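Local structure of conserved hypothetical protein (Sulfolobus solfataricus, 2FNA) at residues T41-I46 / V204-P208; I141-Q147 / F173-E179. The protein binds ADP and a magnesium ion and, as an archaeal AAA+ ATPase, probably hydrolyses ATP. One frame throughout, in Å; residues are numbered along the deposited sequence.

Interaction 1: residues T41-I46 / V204-P208; sequences TGKSSI and VELKP. With MG (magnesium ion), chain C; ADP (adenosine-5'-diphosphate), chain D.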
ATOM      1  N   THR A  41      -4.210  -6.837  -0.278  1.00 34.79           N
ATOM      2  CA  THR A  41      -5.030  -7.238   0.870  1.00 32.88           C
ATOM      3  C   THR A  41      -6.301  -6.373   1.040  1.00 33.45           C
ATOM      4  O   THR A  41      -7.127  -6.658   1.890  1.00 36.77           O
ATOM      5  CB  THR A  41      -4.219  -7.309   2.199  1.00 32.38           C
ATOM      6  OG1 THR A  41      -3.493  -6.100   2.390  1.00 27.59           O
ATOM      7  CG2 THR A  41      -3.230  -8.502   2.193  1.00 35.89           C
ATOM      8  N   GLY A  42      -6.455  -5.343   0.216  1.00 36.88           N
ATOM      9  CA  GLY A  42      -7.662  -4.533   0.187  1.00 35.34           C
ATOM     10  C   GLY A  42      -7.522  -3.158   0.790  1.00 36.80           C
ATOM     11  O   GLY A  42      -8.542  -2.515   1.089  1.00 34.95           O
ATOM     12  N   LYS A  43      -6.282  -2.687   0.966  1.00 34.74           N
ATOM     13  CA  LYS A  43      -6.057  -1.408   1.655  1.00 33.38           C
ATOM     14  C   LYS A  43      -6.701  -0.274   0.861  1.00 29.71           C
ATOM     15  O   LYS A  43      -7.493   0.474   1.405  1.00 31.54           O
ATOM     16  CB  LYS A  43      -4.570  -1.124   1.901  1.00 34.34           C
ATOM     17  CG  LYS A  43      -3.834  -2.128   2.784  1.00 33.43           C
ATOM     18  CD  LYS A  43      -2.378  -1.740   2.975  1.00 32.69           C
ATOM     19  CE  LYS A  43      -1.558  -1.745   1.667  1.00 32.90           C
ATOM     20  NZ  LYS A  43      -1.498  -3.083   1.045  1.00 26.11           N
ATOM     21  N   SER A  44      -6.384  -0.152  -0.428  1.00 32.73           N
ATOM     22  CA  SER A  44      -6.956   0.944  -1.221  1.00 31.66           C
ATOM     23  C   SER A  44      -8.489   0.831  -1.264  1.00 31.57           C
ATOM     24  O   SER A  44      -9.192   1.844  -1.200  1.00 29.33           O
ATOM     25  CB  SER A  44      -6.352   1.021  -2.637  1.00 33.77           C
ATOM     26  OG  SER A  44      -4.945   1.260  -2.621  1.00 34.98           O
ATOM     27  N   SER A  45      -9.003  -0.399  -1.337  1.00 31.13           N
ATOM     28  CA  SER A  45     -10.453  -0.660  -1.285  1.00 31.30           C
ATOM     29  C   SER A  45     -11.159  -0.119  -0.027  1.00 32.69           C
ATOM     30  O   SER A  45     -12.204   0.587  -0.122  1.00 30.29           O
ATOM     31  CB  SER A  45     -10.744  -2.171  -1.459  1.00 34.17           C
ATOM     32  OG  SER A  45     -10.262  -2.707  -2.704  1.00 28.21           O
ATOM     33  N   ILE A  46     -10.653  -0.446   1.159  1.00 30.23           N
ATOM     34  CA  ILE A  46     -11.357   0.014   2.363  1.00 30.55           C
ATOM     35  C   ILE A  46     -11.258   1.515   2.540  1.00 29.24           C
ATOM     36  O   ILE A  46     -12.148   2.118   3.112  1.00 33.12           O
ATOM     37  CB  ILE A  46     -10.925  -0.682   3.670  1.00 31.26           C
ATOM     38  CG1 ILE A  46      -9.458  -0.418   4.037  1.00 33.93           C
ATOM     39  CG2 ILE A  46     -11.255  -2.152   3.634  1.00 35.39           C
ATOM     40  CD1 ILE A  46      -9.200  -0.652   5.529  1.00 38.89           C
ATOM     41  N   VAL A 204      -5.146   0.110  11.371  1.00 32.18           N
ATOM     42  CA  VAL A 204      -5.956  -0.979  10.823  1.00 30.82           C
ATOM     43  C   VAL A 204      -5.041  -1.842   9.937  1.00 31.04           C
ATOM     44  O   VAL A 204      -4.299  -1.311   9.109  1.00 33.95           O
ATOM     45  CB  VAL A 204      -7.060  -0.380   9.952  1.00 33.32           C
ATOM     46  CG1 VAL A 204      -7.937  -1.445   9.389  1.00 45.23           C
ATOM     47  CG2 VAL A 204      -7.892   0.630  10.757  1.00 41.62           C
ATOM     48  N   GLU A 205      -5.022  -3.152  10.147  1.00 32.73           N
ATOM     49  CA  GLU A 205      -4.205  -4.049   9.330  1.00 31.02           C
ATOM     50  C   GLU A 205      -5.100  -5.057   8.583  1.00 33.25           C
ATOM     51  O   GLU A 205      -5.944  -5.692   9.185  1.00 34.21           O
ATOM     52  CB  GLU A 205      -3.205  -4.812  10.179  1.00 32.81           C
ATOM     53  CG  GLU A 205      -2.289  -5.697   9.329  1.00 28.08           C
ATOM     54  CD  GLU A 205      -1.257  -6.497  10.125  1.00 32.49           C
ATOM     55  OE1 GLU A 205      -1.306  -6.487  11.376  1.00 46.96           O
ATOM     56  OE2 GLU A 205      -0.391  -7.133   9.465  1.00 43.96           O
ATOM     57  N   LEU A 206      -4.863  -5.236   7.288  1.00 33.83           N
ATOM     58  CA  LEU A 206      -5.547  -6.267   6.519  1.00 33.32           C
ATOM     59  C   LEU A 206      -4.656  -7.480   6.296  1.00 33.79           C
ATOM     60  O   LEU A 206      -3.601  -7.389   5.650  1.00 34.47           O
ATOM     61  CB  LEU A 206      -6.006  -5.710   5.201  1.00 33.45           C
ATOM     62  CG  LEU A 206      -7.009  -4.556   5.292  1.00 31.34           C
ATOM     63  CD1 LEU A 206      -7.245  -3.991   3.952  1.00 35.58           C
ATOM     64  CD2 LEU A 206      -8.281  -5.055   5.884  1.00 35.95           C
ATOM     65  N   LYS A 207      -5.072  -8.601   6.858  1.00 32.73           N
ATOM     66  CA  LYS A 207      -4.292  -9.827   6.750  1.00 36.63           C
ATOM     67  C   LYS A 207      -4.854 -10.598   5.574  1.00 34.74           C
ATOM     68  O   LYS A 207      -5.992 -10.374   5.183  1.00 36.94           O
ATOM     69  CB  LYS A 207      -4.313 -10.619   8.089  1.00 34.98           C
ATOM     70  CG  LYS A 207      -3.399  -9.950   9.153  1.00 39.56           C
ATOM     71  CD  LYS A 207      -3.361 -10.690  10.436  1.00 44.51           C
ATOM     72  CE  LYS A 207      -2.610  -9.898  11.523  1.00 44.14           C
ATOM     73  NZ  LYS A 207      -1.181  -9.549  11.129  1.00 48.95           N
ATOM     74  N   PRO A 208      -4.044 -11.477   4.973  1.00 35.88           N
ATOM     75  CA  PRO A 208      -4.566 -12.439   4.027  1.00 35.57           C
ATOM     76  C   PRO A 208      -5.756 -13.160   4.619  1.00 35.13           C
ATOM     77  O   PRO A 208      -5.826 -13.349   5.853  1.00 35.90           O
ATOM     78  CB  PRO A 208      -3.415 -13.444   3.899  1.00 35.67           C
ATOM     79  CG  PRO A 208      -2.215 -12.638   4.139  1.00 41.48           C
ATOM     80  CD  PRO A 208      -2.606 -11.658   5.198  1.00 35.46           C
TER
HETATM   81 MG    MG C 400      -3.399  -0.214  -2.888  1.00 27.53          MG
HETATM   82  PB  ADP D 500      -4.094  -3.140  -1.743  1.00 22.86           P
HETATM   83  O1B ADP D 500      -4.000  -3.638  -0.336  1.00 24.48           O
HETATM   84  O2B ADP D 500      -2.959  -3.676  -2.611  1.00 24.69           O
HETATM   85  O3B ADP D 500      -4.376  -1.687  -1.927  1.00 18.45           O
HETATM   86  PA  ADP D 500      -6.610  -3.450  -3.260  1.00 27.77           P
HETATM   87  O1A ADP D 500      -7.651  -2.627  -2.572  1.00 26.22           O
HETATM   88  O2A ADP D 500      -6.041  -2.760  -4.429  1.00 26.59           O
HETATM   89  O3A ADP D 500      -5.403  -3.994  -2.315  1.00 25.84           O
HETATM   90  O5' ADP D 500      -7.281  -4.859  -3.555  1.00 22.29           O
HETATM   91  C5' ADP D 500      -6.653  -5.856  -4.379  1.00 23.14           C
HETATM   92  C4' ADP D 500      -7.710  -6.587  -5.204  1.00 24.82           C
HETATM   93  O4' ADP D 500      -8.466  -7.482  -4.410  1.00 27.83           O
HETATM   94  C3' ADP D 500      -8.726  -5.696  -5.848  1.00 24.37           C
HETATM   95  O3' ADP D 500      -9.190  -6.371  -7.037  1.00 25.55           O
HETATM   96  C2' ADP D 500      -9.870  -5.658  -4.859  1.00 28.70           C
HETATM   97  O2' ADP D 500     -11.123  -5.399  -5.475  1.00 29.93           O
HETATM   98  C1' ADP D 500      -9.817  -7.066  -4.336  1.00 26.56           C
HETATM   99  N9  ADP D 500     -10.209  -7.238  -2.941  1.00 27.46           N
HETATM  100  C8  ADP D 500      -9.375  -7.209  -1.878  1.00 29.01           C
HETATM  101  N7  ADP D 500     -10.046  -7.474  -0.758  1.00 28.99           N
HETATM  102  C5  ADP D 500     -11.344  -7.656  -1.097  1.00 33.19           C
HETATM  103  C6  ADP D 500     -12.610  -7.977  -0.402  1.00 33.01           C
HETATM  104  N6  ADP D 500     -12.631  -8.130   0.939  1.00 27.44           N
HETATM  105  N1  ADP D 500     -13.746  -8.117  -1.142  1.00 24.07           N
HETATM  106  C2  ADP D 500     -13.748  -7.982  -2.482  1.00 35.09           C
HETATM  107  N3  ADP D 500     -12.636  -7.699  -3.181  1.00 31.47           N
HETATM  108  C4  ADP D 500     -11.441  -7.537  -2.547  1.00 30.36           C
HETATM  109  O   HOH W   1      -1.743  -1.488  -3.250  1.00 27.61           O
HETATM  110  O   HOH W   2      -2.580   0.649  -1.289  1.00 28.38           O
HETATM  111  O   HOH W   3      -4.425  -0.775  -4.640  1.00 24.48           O
HETATM  112  O   HOH W   4      -2.487   1.351  -4.009  1.00 29.31           O
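Leu206 presses its CD1 methyl on the turn that starts the helix, 3.3 Å from Gly42 C and close to Thr41 O and Lys43 N. This apolar contact runs on to Ile46, whose CD1 meets Leu206 CD1 tip to tip at 4.2 Å and slides past Val204 CG1. Thr41 adds CG2 beside the backbone of Lys207 and Pro208, while OG1, set between the backbone N and carbonyl carbon (chi1 51°), bonds to Leu38 O.

No hydrogen bond joins 41-46 to 204-208; the polar groups of the loop serve ADP instead. Lys43 N gives ADP O1B a fairly straight bond (2.8 Å, 160°), Ser44 N bonds to ADP O3B, and Ser45 grips ADP O1A with both N and OG, the latter at 2.6 Å. Gly42 N reaches O3A, and a side chain at Gly42 would crowd ADP N7. Two bends near its end curl Lys43 back, placing NZ 2.9 Å from ADP O1B and hydrogen-bonded to Ser178 OG and Gly37 O. A methionine in its place would probably leave O1B without its positive partner and Ser178 OG without a donor.

Magnesium takes Ser44 OG, ADP O3B and four waters, two of which also bond to O2B and O2A. Amides, ammonium and metal together probably offset the diphosphate charge, as in a Walker A P-loop, against an apolar strand backing.

Interaction 2: residues I141-Q147 / F173-E179; sequences IVLDEAQ and FIMSGSE
Ile141 and Phe173 run alongside each other from neighbouring strands, with ring atoms CD1 and CE1 against the branched isoleucine: Phe173 CD1 is 3.7 Å from Ile141 CB. On the same face the extended selenomethionine Met175 forms a long ridge, flanked at its end by Leu143 CD1, 3.8 Å from Met175 CE, and at its root by Ala146 CB. Val142 and Ile174 occupy the other face, where Ile47 of helix 43-54 packs on both. Backbone bonds between the parallel strands hold these neighbours in register.

Past the apolar rows the fit turns polar. Ser176 OG, swung between its backbone N and carbonyl carbon (chi1 72°), donates to Asp144 OD1 at 2.5 Å on the anti side and accepts from Glu145 N at 2.9 Å. Glu145, bent at chi2, turns its carboxylate oxygens to Ser178: OE2 takes Ser178 OG at 2.6 Å and OE1 takes Ser178 N, both on syn sides and somewhat out of plane. Gln147 wedges in beside it, crossing Glu179 at about a right angle with amide and carboxylate planes 70° apart; its NE2 uses N-H groups in the amide plane to reach Glu145 OE1 at 2.6 Å and Glu179 OE1 at 2.8 Å, bridging two carboxylates. Gln147 OE1 rests near Gly177 CA, where a side chain would press tightly on that oxygen.

Helix 158-167 connects the two strands as a beta-alpha-beta unit of the P-loop NTPase fold. A hydrophobic strand ending at Asp144 and followed by Glu145 is consistent with a Walker B motif, and the neighbouring strand tip sits where AAA+ proteins carry sensor 1.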
ATOM      1  N   ILE A 141      -7.007  13.560   4.196  1.00 28.58           N
ATOM      2  CA  ILE A 141      -5.851  13.578   3.338  1.00 31.53           C
ATOM      3  C   ILE A 141      -5.352  12.147   3.258  1.00 31.30           C
ATOM      4  O   ILE A 141      -4.903  11.574   4.263  1.00 27.99           O
ATOM      5  CB  ILE A 141      -4.712  14.453   3.855  1.00 32.93           C
ATOM      6  CG1 ILE A 141      -5.206  15.836   4.267  1.00 34.79           C
ATOM      7  CG2 ILE A 141      -3.620  14.540   2.791  1.00 33.38           C
ATOM      8  CD1 ILE A 141      -5.420  16.803   3.159  1.00 45.80           C
ATOM      9  N   VAL A 142      -5.465  11.576   2.064  1.00 31.47           N
ATOM     10  CA  VAL A 142      -5.072  10.207   1.828  1.00 33.07           C
ATOM     11  C   VAL A 142      -3.738  10.187   1.151  1.00 33.26           C
ATOM     12  O   VAL A 142      -3.553  10.796   0.076  1.00 32.85           O
ATOM     13  CB  VAL A 142      -6.109   9.459   0.946  1.00 31.61           C
ATOM     14  CG1 VAL A 142      -5.709   8.040   0.725  1.00 36.19           C
ATOM     15  CG2 VAL A 142      -7.489   9.531   1.574  1.00 41.45           C
ATOM     16  N   LEU A 143      -2.824   9.453   1.776  1.00 33.00           N
ATOM     17  CA  LEU A 143      -1.525   9.164   1.218  1.00 34.71           C
ATOM     18  C   LEU A 143      -1.480   7.676   1.043  1.00 34.06           C
ATOM     19  O   LEU A 143      -1.108   6.950   1.954  1.00 29.34           O
ATOM     20  CB  LEU A 143      -0.428   9.632   2.170  1.00 35.23           C
ATOM     21  CG  LEU A 143      -0.464  11.110   2.584  1.00 33.90           C
ATOM     22  CD1 LEU A 143       0.659  11.419   3.516  1.00 42.84           C
ATOM     23  CD2 LEU A 143      -0.398  12.014   1.392  1.00 40.02           C
ATOM     24  N   ASP A 144      -1.905   7.224  -0.129  1.00 33.81           N
ATOM     25  CA  ASP A 144      -2.025   5.811  -0.393  1.00 36.14           C
ATOM     26  C   ASP A 144      -0.678   5.313  -0.921  1.00 36.30           C
ATOM     27  O   ASP A 144      -0.246   5.667  -2.014  1.00 36.61           O
ATOM     28  CB  ASP A 144      -3.173   5.567  -1.366  1.00 37.73           C
ATOM     29  CG  ASP A 144      -3.604   4.093  -1.464  1.00 36.25           C
ATOM     30  OD1 ASP A 144      -3.050   3.221  -0.764  1.00 36.01           O
ATOM     31  OD2 ASP A 144      -4.525   3.815  -2.288  1.00 31.57           O
ATOM     32  N   GLU A 145      -0.054   4.476  -0.107  1.00 35.81           N
ATOM     33  CA  GLU A 145       1.351   4.043  -0.234  1.00 35.26           C
ATOM     34  C   GLU A 145       2.331   5.164   0.160  1.00 34.17           C
ATOM     35  O   GLU A 145       3.237   5.511  -0.585  1.00 34.81           O
ATOM     36  CB  GLU A 145       1.659   3.445  -1.614  1.00 32.87           C
ATOM     37  CG  GLU A 145       0.830   2.169  -1.951  1.00 33.89           C
ATOM     38  CD  GLU A 145       1.155   0.963  -1.104  1.00 31.88           C
ATOM     39  OE1 GLU A 145       2.271   0.860  -0.534  1.00 37.70           O
ATOM     40  OE2 GLU A 145       0.276   0.080  -0.986  1.00 39.78           O
ATOM     41  N   ALA A 146       2.129   5.699   1.357  1.00 33.86           N
ATOM     42  CA  ALA A 146       2.857   6.852   1.852  1.00 31.85           C
ATOM     43  C   ALA A 146       4.356   6.636   1.961  1.00 31.68           C
ATOM     44  O   ALA A 146       5.104   7.598   1.830  1.00 33.07           O
ATOM     45  CB  ALA A 146       2.291   7.284   3.221  1.00 31.48           C
ATOM     46  N   GLN A 147       4.790   5.387   2.214  1.00 32.88           N
ATOM     47  CA  GLN A 147       6.208   5.050   2.267  1.00 32.78           C
ATOM     48  C   GLN A 147       6.980   5.413   0.956  1.00 34.40           C
ATOM     49  O   GLN A 147       8.175   5.537   0.975  1.00 35.12           O
ATOM     50  CB  GLN A 147       6.447   3.574   2.665  1.00 31.58           C
ATOM     51  CG  GLN A 147       6.341   2.497   1.554  1.00 30.84           C
ATOM     52  CD  GLN A 147       4.915   2.198   1.117  1.00 33.05           C
ATOM     53  OE1 GLN A 147       3.960   2.816   1.579  1.00 36.33           O
ATOM     54  NE2 GLN A 147       4.772   1.248   0.241  1.00 33.42           N
ATOM     55  N   PHE A 173      -5.594  12.419   8.464  1.00 27.11           N
ATOM     56  CA  PHE A 173      -4.804  11.702   7.485  1.00 27.77           C
ATOM     57  C   PHE A 173      -5.117  10.230   7.491  1.00 31.27           C
ATOM     58  O   PHE A 173      -5.297   9.598   8.567  1.00 32.88           O
ATOM     59  CB  PHE A 173      -3.309  11.817   7.787  1.00 31.64           C
ATOM     60  CG  PHE A 173      -2.758  13.191   7.621  1.00 27.91           C
ATOM     61  CD1 PHE A 173      -2.234  13.591   6.393  1.00 35.60           C
ATOM     62  CD2 PHE A 173      -2.726  14.076   8.682  1.00 39.46           C
ATOM     63  CE1 PHE A 173      -1.741  14.868   6.220  1.00 34.26           C
ATOM     64  CE2 PHE A 173      -2.202  15.346   8.523  1.00 34.99           C
ATOM     65  CZ  PHE A 173      -1.712  15.736   7.288  1.00 39.22           C
ATOM     66  N   ILE A 174      -5.106   9.653   6.294  1.00 29.71           N
ATOM     67  CA  ILE A 174      -5.109   8.222   6.162  1.00 30.77           C
ATOM     68  C   ILE A 174      -3.880   7.848   5.351  1.00 31.68           C
ATOM     69  O   ILE A 174      -3.737   8.268   4.198  1.00 33.45           O
ATOM     70  CB  ILE A 174      -6.422   7.681   5.494  1.00 27.32           C
ATOM     71  CG1 ILE A 174      -7.635   8.010   6.350  1.00 34.05           C
ATOM     72  CG2 ILE A 174      -6.342   6.169   5.278  1.00 30.73           C
ATOM     73  CD1 ILE A 174      -8.940   7.769   5.624  1.00 39.78           C
HETATM   74  N   MSE A 175      -2.999   7.058   5.957  1.00 31.19           N
HETATM   75  CA  MSE A 175      -1.750   6.668   5.297  1.00 31.01           C
HETATM   76  C   MSE A 175      -1.672   5.166   5.236  1.00 31.66           C
HETATM   77  O   MSE A 175      -1.668   4.493   6.279  1.00 33.81           O
HETATM   78  CB  MSE A 175      -0.526   7.199   6.070  1.00 30.76           C
HETATM   79  CG  MSE A 175      -0.636   8.674   6.403  1.00 31.40           C
HETATM   80 SE   MSE A 175       0.952   9.514   7.161  0.75 32.06          SE
HETATM   81  CE  MSE A 175       0.186  11.214   7.324  1.00 37.35           C
ATOM     82  N   SER A 176      -1.534   4.639   4.031  1.00 31.86           N
ATOM     83  CA  SER A 176      -1.459   3.206   3.856  1.00 33.80           C
ATOM     84  C   SER A 176      -0.058   2.796   3.447  1.00 31.57           C
ATOM     85  O   SER A 176       0.693   3.603   2.900  1.00 30.24           O
ATOM     86  CB  SER A 176      -2.446   2.743   2.785  1.00 33.26           C
ATOM     87  OG  SER A 176      -2.000   3.136   1.504  1.00 32.28           O
ATOM     88  N   GLY A 177       0.311   1.558   3.737  1.00 30.40           N
ATOM     89  CA  GLY A 177       1.560   1.044   3.203  1.00 28.85           C
ATOM     90  C   GLY A 177       1.626  -0.442   3.087  1.00 30.75           C
ATOM     91  O   GLY A 177       1.363  -1.167   4.054  1.00 30.48           O
ATOM     92  N   SER A 178       2.036  -0.909   1.916  1.00 29.24           N
ATOM     93  CA  SER A 178       2.214  -2.328   1.677  1.00 32.14           C
ATOM     94  C   SER A 178       3.526  -2.843   2.234  1.00 33.93           C
ATOM     95  O   SER A 178       3.712  -4.041   2.306  1.00 34.65           O
ATOM     96  CB  SER A 178       2.152  -2.638   0.176  1.00 36.05           C
ATOM     97  OG  SER A 178       0.828  -2.412  -0.307  1.00 36.33           O
ATOM     98  N   GLU A 179       4.444  -1.928   2.578  1.00 35.15           N
ATOM     99  CA  GLU A 179       5.786  -2.243   3.049  1.00 35.15           C
ATOM    100  C   GLU A 179       5.830  -1.662   4.469  1.00 34.87           C
ATOM    101  O   GLU A 179       6.197  -0.505   4.675  1.00 34.59           O
ATOM    102  CB  GLU A 179       6.847  -1.570   2.154  1.00 34.77           C
ATOM    103  CG  GLU A 179       6.882  -2.069   0.694  1.00 42.28           C
ATOM    104  CD  GLU A 179       7.605  -1.101  -0.270  1.00 42.13           C
ATOM    105  OE1 GLU A 179       7.314   0.132  -0.261  1.00 46.45           O
ATOM    106  OE2 GLU A 179       8.439  -1.577  -1.081  1.00 45.30           O
TER

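In the fold
From the N terminus, the chain passes through strand 32-37 into 41-46 and helix 43-54, and only 157 residues later does 204-208 close the loop of interaction 1. Within that span interaction 2 closes a much shorter one, 25 residues around helix 158-167; the loops nest without crossing. Both contacts reach one five-stranded parallel sheet, in which strand 32-37 stands between 171-177 and the outermost strand 202-206. Interaction 1 ties the P-loop helix to that outer strand, interaction 2 joins two inner strands, and they meet at the nucleotide: Ser44 OG lies 2.6 Å from Asp144 OD2, probably hydrogen-bonded, and Lys43 CE packs on Glu145 OE2.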